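Local coordinates for protein 5-oxoprolinase subunit A (Thermus thermophilus, PDB 2DFA) that probably cleaves 5-oxoproline to L-glutamate at the cost of ATP hydrolysis, as the A subunit of a complex with PxpB and PxpC, at residues R198-G203 / A243-R248. Numbering follows the deposited sequence.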
ATOM      1  N   ARG A 198      33.366  22.217 -16.481  1.00 48.34           N
ATOM      2  CA  ARG A 198      34.429  22.495 -15.523  1.00 48.25           C
ATOM      3  C   ARG A 198      34.758  21.270 -14.671  1.00 47.04           C
ATOM      4  O   ARG A 198      35.910  20.911 -14.468  1.00 46.53           O
ATOM      5  CB  ARG A 198      33.956  23.642 -14.629  1.00 51.37           C
ATOM      6  CG  ARG A 198      35.075  24.204 -13.753  1.00 55.53           C
ATOM      7  CD  ARG A 198      35.800  25.386 -14.416  1.00 57.42           C
ATOM      8  NE  ARG A 198      37.110  25.611 -13.791  1.00 60.71           N
ATOM      9  CZ  ARG A 198      37.112  26.175 -12.569  1.00 61.44           C
ATOM     10  NH1 ARG A 198      35.964  26.478 -11.991  1.00 63.25           N
ATOM     11  NH2 ARG A 198      38.268  26.448 -11.957  1.00 63.44           N
ATOM     12  N   MET A 199      33.695  20.649 -14.123  1.00 44.41           N
ATOM     13  CA  MET A 199      33.899  19.475 -13.281  1.00 42.97           C
ATOM     14  C   MET A 199      34.643  18.364 -14.028  1.00 42.60           C
ATOM     15  O   MET A 199      35.492  17.668 -13.489  1.00 42.33           O
ATOM     16  CB  MET A 199      32.531  18.955 -12.831  1.00 42.94           C
ATOM     17  CG  MET A 199      31.707  19.976 -12.044  1.00 41.60           C
ATOM     18  SD  MET A 199      30.065  19.349 -11.659  1.00 40.94           S
ATOM     19  CE  MET A 199      29.923  20.031 -10.003  1.00 39.55           C
ATOM     20  N   VAL A 200      34.259  18.172 -15.305  1.00 43.63           N
ATOM     21  CA  VAL A 200      34.920  17.136 -16.098  1.00 46.14           C
ATOM     22  C   VAL A 200      36.344  17.544 -16.499  1.00 47.53           C
ATOM     23  O   VAL A 200      37.321  16.864 -16.215  1.00 47.35           O
ATOM     24  CB  VAL A 200      34.074  16.866 -17.347  1.00 47.16           C
ATOM     25  CG1 VAL A 200      34.750  15.799 -18.209  1.00 45.94           C
ATOM     26  CG2 VAL A 200      32.692  16.380 -16.953  1.00 47.02           C
ATOM     27  N   LEU A 201      36.431  18.686 -17.211  1.00 49.25           N
ATOM     28  CA  LEU A 201      37.716  19.112 -17.770  1.00 51.40           C
ATOM     29  C   LEU A 201      38.748  19.511 -16.699  1.00 51.72           C
ATOM     30  O   LEU A 201      39.949  19.336 -16.873  1.00 52.45           O
ATOM     31  CB  LEU A 201      37.476  20.308 -18.706  1.00 51.83           C
ATOM     32  CG  LEU A 201      36.588  19.996 -19.918  1.00 53.33           C
ATOM     33  CD1 LEU A 201      36.400  21.217 -20.824  1.00 53.67           C
ATOM     34  CD2 LEU A 201      37.168  18.895 -20.811  1.00 54.27           C
ATOM     35  N   GLU A 202      38.262  20.108 -15.588  1.00 52.52           N
ATOM     36  CA  GLU A 202      39.213  20.653 -14.615  1.00 51.79           C
ATOM     37  C   GLU A 202      39.136  19.977 -13.240  1.00 50.99           C
ATOM     38  O   GLU A 202      39.995  20.152 -12.385  1.00 50.66           O
ATOM     39  CB  GLU A 202      38.959  22.159 -14.477  1.00 53.92           C
ATOM     40  CG  GLU A 202      39.386  22.955 -15.713  1.00 57.18           C
ATOM     41  CD  GLU A 202      39.029  24.415 -15.514  1.00 59.31           C
ATOM     42  OE1 GLU A 202      39.561  25.030 -14.595  1.00 60.72           O
ATOM     43  OE2 GLU A 202      38.242  24.939 -16.308  1.00 59.71           O
ATOM     44  N   GLY A 203      38.046  19.220 -13.014  1.00 49.13           N
ATOM     45  CA  GLY A 203      37.901  18.545 -11.728  1.00 46.68           C
ATOM     46  C   GLY A 203      37.670  19.533 -10.583  1.00 46.29           C
ATOM     47  O   GLY A 203      38.027  19.301  -9.433  1.00 45.50           O
ATOM     48  N   ALA A 243      32.457  19.957 -26.725  1.00 66.66           N
ATOM     49  CA  ALA A 243      33.755  20.152 -26.095  1.00 65.20           C
ATOM     50  C   ALA A 243      34.670  18.963 -26.363  1.00 63.62           C
ATOM     51  O   ALA A 243      35.846  18.983 -26.010  1.00 63.61           O
ATOM     52  CB  ALA A 243      33.582  20.349 -24.595  1.00 65.04           C
ATOM     53  N   GLY A 244      34.122  17.924 -26.985  1.00 62.96           N
ATOM     54  CA  GLY A 244      34.917  16.748 -27.285  1.00 62.21           C
ATOM     55  C   GLY A 244      34.985  15.750 -26.143  1.00 61.12           C
ATOM     56  O   GLY A 244      35.898  14.925 -26.087  1.00 61.32           O
ATOM     57  N   VAL A 245      34.028  15.830 -25.225  1.00 60.14           N
ATOM     58  CA  VAL A 245      33.972  14.913 -24.093  1.00 58.83           C
ATOM     59  C   VAL A 245      32.983  13.804 -24.428  1.00 56.79           C
ATOM     60  O   VAL A 245      31.860  14.078 -24.850  1.00 56.13           O
ATOM     61  CB  VAL A 245      33.498  15.629 -22.807  1.00 60.52           C
ATOM     62  CG1 VAL A 245      33.433  14.637 -21.650  1.00 60.20           C
ATOM     63  CG2 VAL A 245      34.440  16.772 -22.473  1.00 61.06           C
ATOM     64  N   GLU A 246      33.397  12.554 -24.249  1.00 55.69           N
ATOM     65  CA  GLU A 246      32.523  11.426 -24.550  1.00 55.34           C
ATOM     66  C   GLU A 246      31.588  11.109 -23.388  1.00 54.20           C
ATOM     67  O   GLU A 246      32.033  10.887 -22.263  1.00 52.07           O
ATOM     68  CB  GLU A 246      33.342  10.176 -24.875  1.00 55.86           C
ATOM     69  CG  GLU A 246      32.555   9.109 -25.626  1.00 58.95           C
ATOM     70  CD  GLU A 246      33.280   7.777 -25.704  1.00 60.59           C
ATOM     71  OE1 GLU A 246      34.529   7.774 -25.772  1.00 62.03           O
ATOM     72  OE2 GLU A 246      32.596   6.729 -25.710  1.00 62.14           O
ATOM     73  N   VAL A 247      30.289  11.095 -23.668  1.00 53.54           N
ATOM     74  CA  VAL A 247      29.297  10.777 -22.650  1.00 52.80           C
ATOM     75  C   VAL A 247      28.998   9.288 -22.755  1.00 50.96           C
ATOM     76  O   VAL A 247      28.349   8.843 -23.698  1.00 50.61           O
ATOM     77  CB  VAL A 247      27.991  11.573 -22.865  1.00 52.46           C
ATOM     78  CG1 VAL A 247      26.965  11.199 -21.801  1.00 52.99           C
ATOM     79  CG2 VAL A 247      28.279  13.061 -22.813  1.00 52.77           C
ATOM     80  N   ARG A 248      29.493   8.513 -21.797  1.00 50.19           N
ATOM     81  CA  ARG A 248      29.256   7.077 -21.815  1.00 50.22           C
ATOM     82  C   ARG A 248      29.151   6.489 -20.415  1.00 47.73           C
ATOM     83  O   ARG A 248      29.737   6.999 -19.461  1.00 45.12           O
ATOM     84  CB  ARG A 248      30.364   6.363 -22.592  1.00 53.14           C
ATOM     85  CG  ARG A 248      31.741   6.482 -21.972  1.00 59.32           C
ATOM     86  CD  ARG A 248      32.765   5.692 -22.777  1.00 63.95           C
ATOM     87  NE  ARG A 248      32.409   4.278 -22.870  1.00 67.01           N
ATOM     88  CZ  ARG A 248      33.133   3.364 -23.508  1.00 68.14           C
ATOM     89  NH1 ARG A 248      34.260   3.711 -24.116  1.00 69.14           N
ATOM     90  NH2 ARG A 248      32.727   2.100 -23.540  1.00 68.29           N
TER
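Val200 and Val245 meet tip to tip, one methyl from each: CG1 of Val200 lies 3.9 Å from CG1 of Val245. In both residues CG1 stands anti to the backbone N (chi1 179°), which carries that methyl across to the other segment, between the end of helix 189-201 and the chain entering strand 246-247. The backbones stay well apart, with the CA atoms of Val200 and Val245 8.4 Å from each other, so branched side chains alone span the distance. The second methyl of Val245 serves the other neighbour: its CG2 comes within 3.8 Å of Leu201 CD2, the two side chains crossing at a slant.

Packing is firm on the valine side. Both valines are buried, and both also touch Leu240 of helix 229-241; Val200 further reaches Val3 of strand 2-9 and Leu220 of strand 219-222, so that this residue of helix 189-201 packs against both helix 229-241 and the parallel sheet. Leu201 marks the loose side: it is exposed, and its CB does not point at the 243-248 segment, so contact depends on its CD2 methyl. Gly244, also exposed, closes helix 229-241 in a Schellman motif with positive phi (86°), just before Val245, the residue that makes both contacts.

Only 125 Å² is buried, summed over both segments, and no hydrogen bond or salt bridge crosses between them. The join between this helix end and the last strand of a curled, helix-wrapped parallel sheet, consistent with an irregular (β/α) barrel, is therefore purely apolar, which points to hydrophobic burial rather than directed polar bonds.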